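Local coordinates for RNA 2'-o-ribose methyltransferase (Thermus thermophilus, PDB 1IPA), which probably methylates the 2'-hydroxyl of ribose in RNA, as a TrmH-family enzyme of the SPOUT superfamily with a deeply knotted catalytic domain, at residues 231-236 with 251-256. Sequence-based numbering, arbitrary orientation.
Sequences TQVRIP and ALLLYE
The backbones stay well apart: the nearest CA atoms, those of Ile235 and Leu253, are 8.3 Å from each other, a separation bridged by side chains alone, with no hydrogen bond between 231-236 and helix segment 251-256. Ile235 does most of the work. Its CG1 stands beside the backbone N and anti to the carbonyl carbon (chi1 -68°), and with the chain extended beyond it (chi2 171°) the terminal CD1 reaches the branch point of Leu253, 4.0 Å from its CG. Leu253 CD2 also meets this arm, 4.1 Å from Ile235 CG1. The other branch of the isoleucine turns to the preceding residue of the helix: Ile235 CG2 meets Leu252 CD1 at 4.0 Å, so the forked side chain touches two successive leucines at once. Both leucines meet it at a slant. Val233, two residues back and also directed at the helix, adds a looser contact, its CG1 4.4 Å from Leu253 CD2. Were Ile235 an alanine, both branches would be gone, and Leu252 would probably lose its partner in this segment while Leu253 kept Val233 alone from it. The contact joins strand 231-233, an outermost strand of the parallel sheet in the SpoU methylase region, and the residues that follow to helix 246-261, which packs against that sheet. Backbone hydrogen bonds join Val233 to Ala192 and Thr194, in and just after the neighbouring strand 190-193, while Leu253 also rests on Ile212 and Val214 of strand 210-214, and Leu254 continues the helix packing onto strand 117-122 and helix 127-140.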
loop_
_atom_site.group_PDB
_atom_site.type_symbol
_atom_site.label_atom_id
_atom_site.label_comp_id
_atom_site.label_asym_id
_atom_site.label_seq_id
_atom_site.Cartn_x
_atom_site.Cartn_y
_atom_site.Cartn_z
ATOM N N THR A 231 -15.727 0.676 -20.810
ATOM C CA THR A 231 -16.403 1.908 -20.437
ATOM C C THR A 231 -15.390 2.932 -19.951
ATOM O O THR A 231 -14.420 2.581 -19.284
ATOM C CB THR A 231 -17.409 1.682 -19.285
ATOM O OG1 THR A 231 -18.228 0.541 -19.567
ATOM C CG2 THR A 231 -18.297 2.906 -19.119
ATOM N N GLN A 232 -15.615 4.193 -20.292
ATOM C CA GLN A 232 -14.746 5.274 -19.857
ATOM C C GLN A 232 -15.600 6.153 -18.969
ATOM O O GLN A 232 -16.748 6.457 -19.290
ATOM C CB GLN A 232 -14.210 6.052 -21.049
ATOM C CG GLN A 232 -12.983 5.401 -21.647
ATOM C CD GLN A 232 -12.628 5.960 -23.003
ATOM O OE1 GLN A 232 -12.482 7.177 -23.174
ATOM N NE2 GLN A 232 -12.480 5.072 -23.978
ATOM N N VAL A 233 -15.033 6.578 -17.852
ATOM C CA VAL A 233 -15.803 7.339 -16.898
ATOM C C VAL A 233 -15.012 8.469 -16.220
ATOM O O VAL A 233 -13.783 8.465 -16.206
ATOM C CB VAL A 233 -16.362 6.321 -15.862
ATOM C CG1 VAL A 233 -15.734 6.538 -14.500
ATOM C CG2 VAL A 233 -17.865 6.366 -15.843
ATOM N N ARG A 234 -15.720 9.441 -15.658
ATOM C CA ARG A 234 -15.034 10.535 -14.987
ATOM C C ARG A 234 -15.596 10.870 -13.618
ATOM O O ARG A 234 -16.759 10.591 -13.306
ATOM C CB ARG A 234 -15.034 11.801 -15.853
ATOM C CG ARG A 234 -16.319 12.602 -15.809
ATOM C CD ARG A 234 -16.156 13.930 -16.525
ATOM N NE ARG A 234 -17.248 14.824 -16.182
ATOM C CZ ARG A 234 -18.491 14.664 -16.609
ATOM N NH1 ARG A 234 -18.791 13.653 -17.408
ATOM N NH2 ARG A 234 -19.438 15.493 -16.205
ATOM N N ILE A 235 -14.733 11.463 -12.800
ATOM C CA ILE A 235 -15.090 11.893 -11.456
ATOM C C ILE A 235 -15.307 13.391 -11.581
ATOM O O ILE A 235 -14.370 14.152 -11.771
ATOM C CB ILE A 235 -13.954 11.584 -10.453
ATOM C CG1 ILE A 235 -13.828 10.064 -10.278
ATOM C CG2 ILE A 235 -14.230 12.259 -9.118
ATOM C CD1 ILE A 235 -12.615 9.624 -9.498
ATOM N N PRO A 236 -16.562 13.829 -11.489
ATOM C CA PRO A 236 -16.885 15.250 -11.610
ATOM C C PRO A 236 -16.157 16.127 -10.608
ATOM O O PRO A 236 -16.013 15.762 -9.442
ATOM C CB PRO A 236 -18.400 15.268 -11.430
ATOM C CG PRO A 236 -18.634 14.125 -10.473
ATOM C CD PRO A 236 -17.734 13.055 -11.033
ATOM N N ALA A 251 -10.669 5.586 -3.823
ATOM C CA ALA A 251 -11.697 5.333 -2.818
ATOM C C ALA A 251 -13.080 5.594 -3.407
ATOM O O ALA A 251 -14.003 4.788 -3.239
ATOM C CB ALA A 251 -11.484 6.209 -1.608
ATOM N N LEU A 252 -13.214 6.721 -4.099
ATOM C CA LEU A 252 -14.483 7.092 -4.709
ATOM C C LEU A 252 -15.003 5.998 -5.639
ATOM O O LEU A 252 -16.106 5.503 -5.467
ATOM C CB LEU A 252 -14.325 8.406 -5.484
ATOM C CG LEU A 252 -14.090 9.632 -4.595
ATOM C CD1 LEU A 252 -13.726 10.852 -5.439
ATOM C CD2 LEU A 252 -15.350 9.896 -3.780
ATOM N N LEU A 253 -14.196 5.627 -6.623
ATOM C CA LEU A 253 -14.566 4.595 -7.583
ATOM C C LEU A 253 -14.851 3.255 -6.910
ATOM O O LEU A 253 -15.836 2.600 -7.219
ATOM C CB LEU A 253 -13.441 4.419 -8.603
ATOM C CG LEU A 253 -13.062 5.702 -9.342
ATOM C CD1 LEU A 253 -11.674 5.565 -9.917
ATOM C CD2 LEU A 253 -14.096 6.000 -10.421
ATOM N N LEU A 254 -13.991 2.858 -5.980
ATOM C CA LEU A 254 -14.162 1.583 -5.297
ATOM C C LEU A 254 -15.355 1.550 -4.338
ATOM O O LEU A 254 -16.019 0.509 -4.212
ATOM C CB LEU A 254 -12.861 1.193 -4.587
ATOM C CG LEU A 254 -11.677 1.041 -5.557
ATOM C CD1 LEU A 254 -10.438 0.588 -4.809
ATOM C CD2 LEU A 254 -12.028 0.040 -6.648
ATOM N N TYR A 255 -15.643 2.667 -3.668
ATOM C CA TYR A 255 -16.796 2.700 -2.776
ATOM C C TYR A 255 -18.095 2.704 -3.562
ATOM O O TYR A 255 -19.104 2.220 -3.083
ATOM C CB TYR A 255 -16.751 3.905 -1.831
ATOM C CG TYR A 255 -16.096 3.548 -0.520
ATOM C CD1 TYR A 255 -14.703 3.543 -0.390
ATOM C CD2 TYR A 255 -16.861 3.127 0.566
ATOM C CE1 TYR A 255 -14.091 3.123 0.785
ATOM C CE2 TYR A 255 -16.257 2.707 1.747
ATOM C CZ TYR A 255 -14.876 2.706 1.846
ATOM O OH TYR A 255 -14.276 2.287 3.008
ATOM N N GLU A 256 -18.066 3.252 -4.771
ATOM C CA GLU A 256 -19.247 3.271 -5.627
ATOM C C GLU A 256 -19.510 1.843 -6.105
ATOM O O GLU A 256 -20.650 1.462 -6.364
ATOM C CB GLU A 256 -19.028 4.188 -6.839
ATOM C CG GLU A 256 -20.028 3.949 -8.000
ATOM C CD GLU A 256 -21.501 4.191 -7.622
ATOM O OE1 GLU A 256 -22.385 3.843 -8.437
ATOM O OE2 GLU A 256 -21.776 4.731 -6.526
#